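Local atomic coordinates of protein BIM1 (Saccharomyces cerevisiae, PDB entry 2QJX), a protein that binds microtubules, including their plus ends, probably through its calponin-homology domain, the piece described here. Residues 28-33 with 97-102; 38-43 with 70-75; 44-49 with 106-111; 53-58 with 66-71. One frame throughout, in Å; residues are numbered along the deposited sequence.

Interaction 1: 28-33 with 97-102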
loop_
_atom_site.group_PDB
_atom_site.type_symbol
_atom_site.label_atom_id
_atom_site.label_comp_id
_atom_site.label_asym_id
_atom_site.label_seq_id
_atom_site.Cartn_x
_atom_site.Cartn_y
_atom_site.Cartn_z
ATOM N N LYS A 28 -7.561 -10.237 5.907
ATOM C CA LYS A 28 -8.462 -11.330 5.546
ATOM C C LYS A 28 -9.284 -10.973 4.312
ATOM O O LYS A 28 -9.770 -11.853 3.597
ATOM C CB LYS A 28 -9.409 -11.648 6.708
ATOM C CG LYS A 28 -8.719 -12.041 8.000
ATOM C CD LYS A 28 -7.808 -13.237 7.815
ATOM C CE LYS A 28 -7.174 -13.650 9.132
ATOM N NZ LYS A 28 -6.154 -14.715 8.946
ATOM N N LYS A 29 -9.435 -9.679 4.062
ATOM C CA LYS A 29 -10.215 -9.209 2.925
ATOM C C LYS A 29 -9.518 -8.090 2.171
ATOM O O LYS A 29 -8.831 -7.264 2.764
ATOM C CB LYS A 29 -11.580 -8.701 3.397
ATOM C CG LYS A 29 -12.411 -9.739 4.122
ATOM C CD LYS A 29 -13.780 -9.182 4.509
ATOM C CE LYS A 29 -13.655 -8.023 5.486
ATOM N NZ LYS A 29 -14.993 -7.557 5.970
ATOM N N ILE A 30 -9.715 -8.068 0.855
ATOM C CA ILE A 30 -9.128 -7.044 0.004
ATOM C C ILE A 30 -9.556 -5.661 0.482
ATOM O O ILE A 30 -8.780 -4.707 0.420
ATOM C CB ILE A 30 -9.578 -7.215 -1.466
ATOM C CG1 ILE A 30 -8.973 -8.491 -2.053
ATOM C CG2 ILE A 30 -9.193 -5.991 -2.279
ATOM C CD1 ILE A 30 -7.467 -8.486 -2.120
ATOM N N GLU A 31 -10.800 -5.558 0.948
ATOM C CA GLU A 31 -11.342 -4.289 1.428
ATOM C C GLU A 31 -10.463 -3.588 2.464
ATOM O O GLU A 31 -10.473 -2.358 2.560
ATOM C CB GLU A 31 -12.745 -4.490 2.022
ATOM C CG GLU A 31 -13.819 -4.849 1.001
ATOM C CD GLU A 31 -14.009 -6.346 0.822
ATOM O OE1 GLU A 31 -13.003 -7.075 0.692
ATOM O OE2 GLU A 31 -15.177 -6.794 0.800
ATOM N N GLU A 32 -9.717 -4.364 3.240
ATOM C CA GLU A 32 -8.849 -3.798 4.271
ATOM C C GLU A 32 -7.745 -2.924 3.691
ATOM O O GLU A 32 -7.162 -2.106 4.396
ATOM C CB GLU A 32 -8.236 -4.912 5.121
ATOM C CG GLU A 32 -9.264 -5.672 5.953
ATOM C CD GLU A 32 -8.669 -6.857 6.680
ATOM O OE1 GLU A 32 -7.821 -6.647 7.576
ATOM O OE2 GLU A 32 -9.047 -8.001 6.351
ATOM N N CYS A 33 -7.453 -3.097 2.407
ATOM C CA CYS A 33 -6.423 -2.283 1.770
ATOM C C CYS A 33 -6.926 -0.869 1.521
ATOM O O CYS A 33 -6.163 0.015 1.141
ATOM C CB CYS A 33 -5.990 -2.907 0.446
ATOM S SG CYS A 33 -5.092 -4.445 0.636
ATOM N N ASP A 97 -12.598 -1.780 -6.443
ATOM C CA ASP A 97 -11.622 -0.716 -6.662
ATOM C C ASP A 97 -10.258 -1.061 -6.065
ATOM O O ASP A 97 -9.220 -0.863 -6.696
ATOM C CB ASP A 97 -12.134 0.590 -6.055
ATOM C CG ASP A 97 -13.501 0.986 -6.591
ATOM O OD1 ASP A 97 -13.574 1.573 -7.689
ATOM O OD2 ASP A 97 -14.508 0.696 -5.915
ATOM N N ASN A 98 -10.267 -1.573 -4.842
ATOM C CA ASN A 98 -9.029 -1.944 -4.171
ATOM C C ASN A 98 -8.401 -3.182 -4.785
ATOM O O ASN A 98 -7.177 -3.307 -4.827
ATOM C CB ASN A 98 -9.296 -2.133 -2.684
ATOM C CG ASN A 98 -9.449 -0.813 -1.971
ATOM O OD1 ASN A 98 -8.468 -0.100 -1.767
ATOM N ND2 ASN A 98 -10.681 -0.465 -1.607
ATOM N N LEU A 99 -9.236 -4.096 -5.265
ATOM C CA LEU A 99 -8.728 -5.296 -5.911
ATOM C C LEU A 99 -7.892 -4.868 -7.114
ATOM O O LEU A 99 -6.757 -5.318 -7.297
ATOM C CB LEU A 99 -9.881 -6.184 -6.391
ATOM C CG LEU A 99 -9.420 -7.398 -7.207
ATOM C CD1 LEU A 99 -8.725 -8.399 -6.290
ATOM C CD2 LEU A 99 -10.607 -8.050 -7.891
ATOM N N GLU A 100 -8.463 -3.988 -7.930
ATOM C CA GLU A 100 -7.792 -3.500 -9.131
ATOM C C GLU A 100 -6.508 -2.731 -8.841
ATOM O O GLU A 100 -5.514 -2.891 -9.545
ATOM C CB GLU A 100 -8.742 -2.613 -9.945
ATOM C CG GLU A 100 -9.876 -3.381 -10.612
ATOM C CD GLU A 100 -10.846 -2.472 -11.352
ATOM O OE1 GLU A 100 -10.385 -1.528 -12.029
ATOM O OE2 GLU A 100 -12.069 -2.714 -11.267
ATOM N N PHE A 101 -6.523 -1.898 -7.807
ATOM C CA PHE A 101 -5.333 -1.124 -7.474
ATOM C C PHE A 101 -4.228 -2.046 -6.962
ATOM O O PHE A 101 -3.059 -1.878 -7.315
ATOM C CB PHE A 101 -5.671 -0.055 -6.426
ATOM C CG PHE A 101 -4.618 1.007 -6.288
ATOM C CD1 PHE A 101 -4.329 1.859 -7.350
ATOM C CD2 PHE A 101 -3.901 1.145 -5.105
ATOM C CE1 PHE A 101 -3.340 2.836 -7.237
ATOM C CE2 PHE A 101 -2.909 2.116 -4.981
ATOM C CZ PHE A 101 -2.629 2.964 -6.052
ATOM N N LEU A 102 -4.592 -3.020 -6.135
ATOM C CA LEU A 102 -3.606 -3.956 -5.605
ATOM C C LEU A 102 -3.012 -4.792 -6.737
ATOM O O LEU A 102 -1.819 -5.112 -6.722
ATOM C CB LEU A 102 -4.237 -4.874 -4.557
ATOM C CG LEU A 102 -3.282 -5.845 -3.860
ATOM C CD1 LEU A 102 -2.174 -5.068 -3.147
ATOM C CD2 LEU A 102 -4.055 -6.703 -2.868
#
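Ile30 and Leu99 bring the two backbones nearest, their CA atoms 6.2 Å apart, where the 3-10 segment 30-33 passes a stretch of helix 95-112. Side chains of the loop reach the helix, and no hydrogen bond links the segments. Ile30 carries most of the contact with its two branches. CG2, anti to the backbone N, lies against the helix backbone itself, 3.5 Å from Leu99 N, and also touches CB of Asn98 and of Leu99. The other branch ends in CD1, which meets Leu102 CD2 at 3.9 Å, the two side chains crossing obliquely. The same Leu102 methyl has Cys33 SG at 4.3 Å, so Ile30 and Cys33 share it. Asn98 faces the turn with CB near Ile30, while its amide is bonded on both sides: OD1 to Tyr39 OH, ND2 to the carbonyls of Leu90 and Lys94. In the loop, Glu32 OE2 accepts from Lys28 N (2.7 Å) and Lys29 N (2.9 Å), both from one face of the carboxylate, so one oxygen holds two successive backbone N-H groups. Leu15, Leu16 and Leu19 of helix 12-23 add to this apolar layer, which packs the loop onto helix 95-112 in the calponin-homology fold.

Interaction 2: 38-43 with 70-75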
loop_
_atom_site.group_PDB
_atom_site.type_symbol
_atom_site.label_atom_id
_atom_site.label_comp_id
_atom_site.label_asym_id
_atom_site.label_seq_id
_atom_site.Cartn_x
_atom_site.Cartn_y
_atom_site.Cartn_z
ATOM N N ALA A 38 -1.153 -0.211 3.519
ATOM C CA ALA A 38 -0.413 -1.244 2.800
ATOM C C ALA A 38 0.116 -0.721 1.466
ATOM O O ALA A 38 1.244 -1.030 1.079
ATOM C CB ALA A 38 -1.304 -2.471 2.570
ATOM N N TYR A 39 -0.696 0.064 0.759
ATOM C CA TYR A 39 -0.275 0.624 -0.525
ATOM C C TYR A 39 0.999 1.443 -0.338
ATOM O O TYR A 39 1.946 1.336 -1.123
ATOM C CB TYR A 39 -1.377 1.518 -1.103
ATOM C CG TYR A 39 -2.659 0.791 -1.449
ATOM C CD1 TYR A 39 -3.871 1.479 -1.511
ATOM C CD2 TYR A 39 -2.664 -0.579 -1.711
ATOM C CE1 TYR A 39 -5.059 0.819 -1.818
ATOM C CE2 TYR A 39 -3.846 -1.250 -2.025
ATOM C CZ TYR A 39 -5.039 -0.545 -2.074
ATOM O OH TYR A 39 -6.213 -1.206 -2.364
ATOM N N CYS A 40 1.012 2.274 0.701
ATOM C CA CYS A 40 2.177 3.097 0.990
ATOM C C CYS A 40 3.405 2.233 1.210
ATOM O O CYS A 40 4.467 2.514 0.661
ATOM C CB CYS A 40 1.958 3.940 2.252
ATOM S SG CYS A 40 0.909 5.383 2.025
ATOM N N GLN A 41 3.273 1.190 2.027
ATOM C CA GLN A 41 4.430 0.351 2.299
ATOM C C GLN A 41 4.889 -0.482 1.115
ATOM O O GLN A 41 6.065 -0.832 1.030
ATOM C CB GLN A 41 4.209 -0.546 3.519
ATOM C CG GLN A 41 5.479 -1.323 3.867
ATOM C CD GLN A 41 5.562 -1.740 5.310
ATOM O OE1 GLN A 41 4.563 -2.124 5.917
ATOM N NE2 GLN A 41 6.766 -1.690 5.869
ATOM N N ILE A 42 3.984 -0.821 0.203
ATOM C CA ILE A 42 4.421 -1.568 -0.970
ATOM C C ILE A 42 5.358 -0.624 -1.723
ATOM O O ILE A 42 6.424 -1.025 -2.198
ATOM C CB ILE A 42 3.251 -1.955 -1.892
ATOM C CG1 ILE A 42 2.405 -3.039 -1.223
ATOM C CG2 ILE A 42 3.785 -2.472 -3.226
ATOM C CD1 ILE A 42 1.242 -3.505 -2.065
HETATM N N MSE A 43 4.963 0.641 -1.821
HETATM C CA MSE A 43 5.800 1.619 -2.504
HETATM C C MSE A 43 7.109 1.826 -1.737
HETATM O O MSE A 43 8.153 2.083 -2.339
HETATM C CB MSE A 43 5.056 2.945 -2.662
HETATM C CG MSE A 43 3.849 2.868 -3.601
HETATM SE SE MSE A 43 4.281 2.336 -5.426
HETATM C CE MSE A 43 4.657 4.079 -6.169
ATOM N N LYS A 70 -2.596 10.768 0.789
ATOM C CA LYS A 70 -1.852 11.947 0.373
ATOM C C LYS A 70 -0.363 11.593 0.326
ATOM O O LYS A 70 0.379 12.083 -0.529
ATOM C CB LYS A 70 -2.141 13.114 1.321
ATOM C CG LYS A 70 -3.557 13.642 1.113
ATOM C CD LYS A 70 -3.890 14.874 1.935
ATOM C CE LYS A 70 -5.285 15.382 1.566
ATOM N NZ LYS A 70 -5.763 16.481 2.452
ATOM N N ILE A 71 0.061 10.716 1.229
ATOM C CA ILE A 71 1.449 10.260 1.259
ATOM C C ILE A 71 1.692 9.406 0.016
ATOM O O ILE A 71 2.738 9.520 -0.624
ATOM C CB ILE A 71 1.738 9.419 2.530
ATOM C CG1 ILE A 71 1.816 10.340 3.753
ATOM C CG2 ILE A 71 3.050 8.637 2.366
ATOM C CD1 ILE A 71 1.836 9.605 5.104
ATOM N N LEU A 72 0.723 8.556 -0.326
ATOM C CA LEU A 72 0.843 7.698 -1.506
ATOM C C LEU A 72 0.882 8.553 -2.769
ATOM O O LEU A 72 1.703 8.333 -3.664
ATOM C CB LEU A 72 -0.343 6.725 -1.588
ATOM C CG LEU A 72 -0.283 5.674 -2.700
ATOM C CD1 LEU A 72 0.811 4.671 -2.378
ATOM C CD2 LEU A 72 -1.629 4.954 -2.825
ATOM N N GLN A 73 -0.009 9.536 -2.846
ATOM C CA GLN A 73 -0.042 10.407 -4.010
ATOM C C GLN A 73 1.262 11.178 -4.162
ATOM O O GLN A 73 1.749 11.356 -5.277
ATOM C CB GLN A 73 -1.230 11.370 -3.922
ATOM C CG GLN A 73 -2.541 10.733 -4.368
ATOM C CD GLN A 73 -3.739 11.638 -4.167
ATOM O OE1 GLN A 73 -4.596 11.755 -5.044
ATOM N NE2 GLN A 73 -3.815 12.271 -3.002
ATOM N N SER A 74 1.824 11.629 -3.042
ATOM C CA SER A 74 3.080 12.369 -3.063
ATOM C C SER A 74 4.210 11.494 -3.578
ATOM O O SER A 74 5.106 11.972 -4.274
ATOM C CB SER A 74 3.415 12.887 -1.665
ATOM O OG SER A 74 2.541 13.948 -1.329
ATOM N N CYS A 75 4.170 10.212 -3.227
ATOM C CA CYS A 75 5.178 9.268 -3.691
ATOM C C CYS A 75 5.083 9.138 -5.210
ATOM O O CYS A 75 6.099 9.189 -5.910
ATOM C CB CYS A 75 4.968 7.897 -3.042
ATOM S SG CYS A 75 6.095 6.617 -3.631
#
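The end of Leu72 reaches helix 37-47 between Tyr39 and Met43 in this largely apolar contact. With CG anti to the backbone N (chi1 -174°), its two methyls divide the work: CD1 sits 3.7 Å from Met43 CG and equally near Tyr39 O, and CD2 is 3.9 Å from Tyr39 CB. The Met43 and Leu72 side chains cross at about a right angle. The cysteine sulfurs supply the second kind of contact. Cys40 SG touches Ile71 CG2 at 3.9 Å and Leu72 CB at 4.1 Å; Met43, present as selenomethionine, bends at chi2 and chi3, and its CB and CE each lie 3.9 Å from Cys75 SG. No hydrogen bond crosses between the segments. From helix 95-112, Phe101 meets the Tyr39 ring edge-to-face and touches Leu72, and Leu105 touches Tyr39 and Met43. The axes of the two segments approach to 9.3 Å and run nearly the same way, 30° apart, a near-parallel helix pair in the buried core of the all-helical calponin-homology domain.

Interaction 3: 44-49 with 106-111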
loop_
_atom_site.group_PDB
_atom_site.type_symbol
_atom_site.label_atom_id
_atom_site.label_comp_id
_atom_site.label_asym_id
_atom_site.label_seq_id
_atom_site.Cartn_x
_atom_site.Cartn_y
_atom_site.Cartn_z
ATOM N N ASP A 44 7.068 1.708 -0.412
ATOM C CA ASP A 44 8.295 1.870 0.370
ATOM C C ASP A 44 9.252 0.716 0.081
ATOM O O ASP A 44 10.463 0.917 -0.003
ATOM C CB ASP A 44 7.999 1.926 1.878
ATOM C CG ASP A 44 9.226 2.318 2.704
ATOM O OD1 ASP A 44 9.798 3.392 2.426
ATOM O OD2 ASP A 44 9.619 1.566 3.630
ATOM N N SER A 45 8.725 -0.493 -0.085
ATOM C CA SER A 45 9.597 -1.637 -0.366
ATOM C C SER A 45 10.344 -1.436 -1.691
ATOM O O SER A 45 11.465 -1.921 -1.867
ATOM C CB SER A 45 8.788 -2.940 -0.425
ATOM O OG SER A 45 7.928 -2.972 -1.550
ATOM N N ILE A 46 9.725 -0.703 -2.613
ATOM C CA ILE A 46 10.330 -0.437 -3.916
ATOM C C ILE A 46 11.243 0.793 -3.941
ATOM O O ILE A 46 12.352 0.742 -4.485
ATOM C CB ILE A 46 9.255 -0.219 -5.004
ATOM C CG1 ILE A 46 8.329 -1.437 -5.088
ATOM C CG2 ILE A 46 9.936 0.031 -6.348
ATOM C CD1 ILE A 46 7.137 -1.236 -6.013
ATOM N N TYR A 47 10.780 1.898 -3.362
ATOM C CA TYR A 47 11.556 3.135 -3.374
ATOM C C TYR A 47 12.287 3.474 -2.084
ATOM O O TYR A 47 13.300 4.171 -2.107
ATOM C CB TYR A 47 10.660 4.300 -3.786
ATOM C CG TYR A 47 10.037 4.090 -5.145
ATOM C CD1 TYR A 47 8.794 3.468 -5.277
ATOM C CD2 TYR A 47 10.718 4.455 -6.305
ATOM C CE1 TYR A 47 8.250 3.213 -6.531
ATOM C CE2 TYR A 47 10.184 4.201 -7.562
ATOM C CZ TYR A 47 8.953 3.579 -7.670
ATOM O OH TYR A 47 8.435 3.299 -8.910
ATOM N N GLY A 48 11.757 2.994 -0.967
ATOM C CA GLY A 48 12.373 3.223 0.324
ATOM C C GLY A 48 12.499 4.652 0.807
ATOM O O GLY A 48 13.338 4.928 1.663
ATOM N N ASP A 49 11.688 5.565 0.280
ATOM C CA ASP A 49 11.767 6.955 0.717
ATOM C C ASP A 49 10.424 7.489 1.211
ATOM O O ASP A 49 10.203 8.696 1.248
ATOM C CB ASP A 49 12.325 7.851 -0.406
ATOM C CG ASP A 49 11.379 7.994 -1.587
ATOM O OD1 ASP A 49 10.353 7.286 -1.643
ATOM O OD2 ASP A 49 11.672 8.828 -2.469
ATOM N N LYS A 106 1.013 -4.863 -7.460
ATOM C CA LYS A 106 1.830 -6.066 -7.495
ATOM C C LYS A 106 2.679 -6.086 -8.763
ATOM O O LYS A 106 3.843 -6.483 -8.731
ATOM C CB LYS A 106 0.964 -7.327 -7.440
ATOM C CG LYS A 106 1.813 -8.594 -7.438
ATOM C CD LYS A 106 0.998 -9.860 -7.347
ATOM C CE LYS A 106 1.926 -11.064 -7.252
ATOM N NZ LYS A 106 1.181 -12.343 -7.193
ATOM N N LYS A 107 2.097 -5.650 -9.875
ATOM C CA LYS A 107 2.816 -5.627 -11.147
ATOM C C LYS A 107 3.947 -4.616 -11.091
ATOM O O LYS A 107 5.043 -4.867 -11.603
ATOM C CB LYS A 107 1.860 -5.284 -12.294
ATOM C CG LYS A 107 0.938 -6.436 -12.704
ATOM C CD LYS A 107 0.375 -7.135 -11.476
ATOM C CE LYS A 107 -0.849 -7.991 -11.773
ATOM N NZ LYS A 107 -1.427 -8.494 -10.494
ATOM N N HIS A 108 3.673 -3.471 -10.471
ATOM C CA HIS A 108 4.674 -2.424 -10.333
ATOM C C HIS A 108 5.835 -2.950 -9.483
ATOM O O HIS A 108 7.009 -2.724 -9.802
ATOM C CB HIS A 108 4.061 -1.194 -9.661
ATOM C CG HIS A 108 4.909 0.035 -9.772
ATOM N ND1 HIS A 108 5.145 0.667 -10.972
ATOM C CD2 HIS A 108 5.581 0.742 -8.834
ATOM C CE1 HIS A 108 5.926 1.715 -10.769
ATOM N NE2 HIS A 108 6.203 1.782 -9.478
ATOM N N TRP A 109 5.497 -3.652 -8.403
ATOM C CA TRP A 109 6.491 -4.236 -7.502
ATOM C C TRP A 109 7.351 -5.257 -8.257
ATOM O O TRP A 109 8.581 -5.242 -8.172
ATOM C CB TRP A 109 5.781 -4.928 -6.329
ATOM C CG TRP A 109 6.705 -5.536 -5.324
ATOM C CD1 TRP A 109 7.332 -4.898 -4.297
ATOM C CD2 TRP A 109 7.115 -6.908 -5.255
ATOM N NE1 TRP A 109 8.106 -5.785 -3.587
ATOM C CE2 TRP A 109 7.992 -7.027 -4.155
ATOM C CE3 TRP A 109 6.825 -8.048 -6.015
ATOM C CZ2 TRP A 109 8.584 -8.244 -3.794
ATOM C CZ3 TRP A 109 7.412 -9.260 -5.657
ATOM C CH2 TRP A 109 8.281 -9.347 -4.554
ATOM N N ILE A 110 6.701 -6.146 -8.997
ATOM C CA ILE A 110 7.422 -7.156 -9.764
ATOM C C ILE A 110 8.431 -6.514 -10.705
ATOM O O ILE A 110 9.580 -6.947 -10.791
ATOM C CB ILE A 110 6.450 -8.016 -10.597
ATOM C CG1 ILE A 110 5.659 -8.936 -9.668
ATOM C CG2 ILE A 110 7.219 -8.819 -11.644
ATOM C CD1 ILE A 110 4.597 -9.748 -10.363
ATOM N N ARG A 111 7.999 -5.467 -11.397
ATOM C CA ARG A 111 8.856 -4.781 -12.353
ATOM C C ARG A 111 9.938 -3.879 -11.763
ATOM O O ARG A 111 11.008 -3.733 -12.360
ATOM C CB ARG A 111 7.995 -3.966 -13.322
ATOM C CG ARG A 111 8.789 -3.194 -14.366
ATOM C CD ARG A 111 7.868 -2.518 -15.368
ATOM N NE ARG A 111 8.612 -1.783 -16.388
ATOM C CZ ARG A 111 8.048 -1.114 -17.388
ATOM N NH1 ARG A 111 6.725 -1.086 -17.509
ATOM N NH2 ARG A 111 8.804 -0.472 -18.269
#
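Ser45 meets helix 95-112 at the rim of an indole: its OG lies near the plane of the Trp109 ring, 3.4 Å from CD1. The hydroxyl is placed between the backbone N and the carbonyl carbon (chi1 68°) and is hydrogen-bonded to Ile42 O, about one turn back in its own helix. Ile46 follows, at the nearest approach of the backbones, where its CA is 6.5 Å from that of Trp109. Its CD1 rests 3.4 Å from Trp109 CA and 3.8 Å from His108 CD2, while CG1 is 3.7 Å from Trp109 CD1; the isoleucine thus wedges between the two aromatic side chains. In the calponin-homology fold this joins the C-terminal end of helix 37-47 to the later part of helix 95-112. Tyr47 makes the polar link, a hydrogen bond of 2.8 Å between its OH and His108 NE2, in which either atom could be the donor. The two side chains cross at about a right angle and meet edge to edge, each partner atom lying near the plane of the other ring. An alanine at His108 would probably leave the Tyr47 hydroxyl without this partner and open a gap beside Ile46 CD1. Each ring of the pair has a stacking neighbour of its own, His79 for Tyr47 and Trp104 for His108.

Interaction 4: 53-58 with 66-71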
loop_
_atom_site.group_PDB
_atom_site.type_symbol
_atom_site.label_atom_id
_atom_site.label_comp_id
_atom_site.label_asym_id
_atom_site.label_seq_id
_atom_site.Cartn_x
_atom_site.Cartn_y
_atom_site.Cartn_z
ATOM N N ASN A 53 6.922 6.648 9.280
ATOM C CA ASN A 53 6.519 7.029 10.628
ATOM C C ASN A 53 5.210 7.807 10.619
ATOM O O ASN A 53 4.490 7.840 11.615
ATOM C CB ASN A 53 7.573 7.918 11.298
ATOM C CG ASN A 53 8.904 7.231 11.479
ATOM O OD1 ASN A 53 9.003 6.006 11.461
ATOM N ND2 ASN A 53 9.946 8.028 11.682
ATOM N N ARG A 54 4.905 8.439 9.490
ATOM C CA ARG A 54 3.701 9.257 9.392
ATOM C C ARG A 54 2.515 8.559 8.740
ATOM O O ARG A 54 1.402 9.100 8.686
ATOM C CB ARG A 54 4.054 10.568 8.677
ATOM C CG ARG A 54 4.964 11.462 9.526
ATOM C CD ARG A 54 5.585 12.589 8.716
ATOM N NE ARG A 54 6.985 12.313 8.407
ATOM C CZ ARG A 54 7.618 12.771 7.329
ATOM N NH1 ARG A 54 6.976 13.530 6.454
ATOM N NH2 ARG A 54 8.890 12.459 7.120
ATOM N N VAL A 55 2.758 7.349 8.253
ATOM C CA VAL A 55 1.704 6.548 7.654
ATOM C C VAL A 55 0.942 5.948 8.830
ATOM O O VAL A 55 1.551 5.375 9.734
ATOM C CB VAL A 55 2.291 5.404 6.796
ATOM C CG1 VAL A 55 1.180 4.451 6.351
ATOM C CG2 VAL A 55 3.009 5.984 5.590
ATOM N N LYS A 56 -0.377 6.110 8.841
ATOM C CA LYS A 56 -1.201 5.556 9.909
ATOM C C LYS A 56 -1.440 4.112 9.510
ATOM O O LYS A 56 -2.448 3.775 8.880
ATOM C CB LYS A 56 -2.525 6.316 10.014
ATOM C CG LYS A 56 -2.353 7.810 10.271
ATOM C CD LYS A 56 -1.561 8.059 11.545
ATOM C CE LYS A 56 -1.164 9.517 11.691
ATOM N NZ LYS A 56 -0.229 9.721 12.835
ATOM N N PHE A 57 -0.492 3.258 9.881
ATOM C CA PHE A 57 -0.557 1.861 9.509
ATOM C C PHE A 57 -1.738 1.076 10.038
ATOM O O PHE A 57 -2.335 0.284 9.308
ATOM C CB PHE A 57 0.740 1.148 9.892
ATOM C CG PHE A 57 1.088 0.046 8.957
ATOM C CD1 PHE A 57 1.601 0.334 7.696
ATOM C CD2 PHE A 57 0.808 -1.274 9.286
ATOM C CE1 PHE A 57 1.822 -0.670 6.770
ATOM C CE2 PHE A 57 1.025 -2.294 8.364
ATOM C CZ PHE A 57 1.533 -1.990 7.101
ATOM N N ASN A 58 -2.078 1.286 11.304
ATOM C CA ASN A 58 -3.197 0.586 11.910
ATOM C C ASN A 58 -4.332 1.569 12.179
ATOM O O ASN A 58 -4.800 1.705 13.303
ATOM C CB ASN A 58 -2.732 -0.088 13.205
ATOM C CG ASN A 58 -1.669 -1.142 12.953
ATOM O OD1 ASN A 58 -1.943 -2.185 12.356
ATOM N ND2 ASN A 58 -0.441 -0.868 13.390
ATOM N N GLN A 66 -7.080 9.258 4.752
ATOM C CA GLN A 66 -6.832 10.383 3.859
ATOM C C GLN A 66 -5.359 10.769 3.858
ATOM O O GLN A 66 -4.799 11.095 2.806
ATOM C CB GLN A 66 -7.678 11.591 4.267
ATOM C CG GLN A 66 -7.926 12.570 3.125
ATOM C CD GLN A 66 -8.910 12.032 2.094
ATOM O OE1 GLN A 66 -10.054 11.710 2.420
ATOM N NE2 GLN A 66 -8.470 11.939 0.846
ATOM N N THR A 67 -4.743 10.738 5.037
ATOM C CA THR A 67 -3.330 11.065 5.190
ATOM C C THR A 67 -2.479 10.035 4.460
ATOM O O THR A 67 -1.485 10.379 3.815
ATOM C CB THR A 67 -2.920 11.089 6.678
ATOM O OG1 THR A 67 -3.473 12.251 7.303
ATOM C CG2 THR A 67 -1.402 11.112 6.826
ATOM N N ASN A 68 -2.867 8.768 4.559
ATOM C CA ASN A 68 -2.116 7.718 3.886
ATOM C C ASN A 68 -2.158 7.930 2.385
ATOM O O ASN A 68 -1.147 7.790 1.699
ATOM C CB ASN A 68 -2.680 6.340 4.232
ATOM C CG ASN A 68 -2.522 6.008 5.697
ATOM O OD1 ASN A 68 -1.682 6.590 6.384
ATOM N ND2 ASN A 68 -3.314 5.058 6.182
ATOM N N TYR A 69 -3.327 8.282 1.870
ATOM C CA TYR A 69 -3.454 8.506 0.440
ATOM C C TYR A 69 -2.698 9.742 -0.044
ATOM O O TYR A 69 -2.193 9.764 -1.164
ATOM C CB TYR A 69 -4.931 8.568 0.044
ATOM C CG TYR A 69 -5.547 7.195 -0.039
ATOM C CD1 TYR A 69 -6.438 6.739 0.934
ATOM C CD2 TYR A 69 -5.186 6.322 -1.063
ATOM C CE1 TYR A 69 -6.947 5.443 0.886
ATOM C CE2 TYR A 69 -5.688 5.028 -1.119
ATOM C CZ TYR A 69 -6.563 4.594 -0.143
ATOM O OH TYR A 69 -7.037 3.304 -0.196
ATOM N N LYS A 70 -2.596 10.768 0.789
ATOM C CA LYS A 70 -1.852 11.947 0.373
ATOM C C LYS A 70 -0.363 11.593 0.326
ATOM O O LYS A 70 0.379 12.083 -0.529
ATOM C CB LYS A 70 -2.141 13.114 1.321
ATOM C CG LYS A 70 -3.557 13.642 1.113
ATOM C CD LYS A 70 -3.890 14.874 1.935
ATOM C CE LYS A 70 -5.285 15.382 1.566
ATOM N NZ LYS A 70 -5.763 16.481 2.452
ATOM N N ILE A 71 0.061 10.716 1.229
ATOM C CA ILE A 71 1.449 10.260 1.259
ATOM C C ILE A 71 1.692 9.406 0.016
ATOM O O ILE A 71 2.738 9.520 -0.624
ATOM C CB ILE A 71 1.738 9.419 2.530
ATOM C CG1 ILE A 71 1.816 10.340 3.753
ATOM C CG2 ILE A 71 3.050 8.637 2.366
ATOM C CD1 ILE A 71 1.836 9.605 5.104
#
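Asn68 grips the backbone of Lys56 at two points, and the tight part of the contact gathers round it. OD1 accepts from Lys56 N at 2.8 Å, in the carbonyl plane and on a lone pair; ND2 gives a bond to Lys56 O at 3.1 Å, approaching from above that carbonyl's plane. The same amide nitrogen also bonds Thr35 O. Val55 sets CG1, anti to its backbone N (chi1 171°), 3.6 Å from Asn68 OD1, and its CG2 packs 3.8 Å from Ile71 CD1. That Ile71 methyl also lies 3.6 Å from Arg54 O. The solvent side is looser. Thr67 CG2 comes only to 3.9 Å from the same Arg54 O, and Lys56, whose CB and CG lie beside the Asn68 amide, leads its chain away from the helix, as does Arg54. An alanine at Asn68 would probably leave Lys56 N and O without these mates and let the loop shift from the helix. Lys56 is the centre of an inverse gamma turn, and one primary amide, using both acceptor and donor, fastens the turn's backbone N-H and C=O to helix 62-78.

Interactions 1 and 2 are buried and largely apolar, with no hydrogen bond between their segments; interactions 3 and 4 are partly buried, and interaction 3 adds one hydroxyl-imidazole bond, interaction 4 two from side chain to backbone. Helix 95-112 serves interactions 1 and 3, helix 37-47 serves 2 and 3, and helix 62-78 serves 2 and 4, which share Lys70 and Ile71. The hydrogen bond of Tyr39 to Asn98 joins interaction 2 to interaction 1. Met43 SE lies 4.0 Å from His108 CD2, so the core of interaction 2 runs into interaction 3, whereas 3 and 4 lie about 17 Å apart between centres.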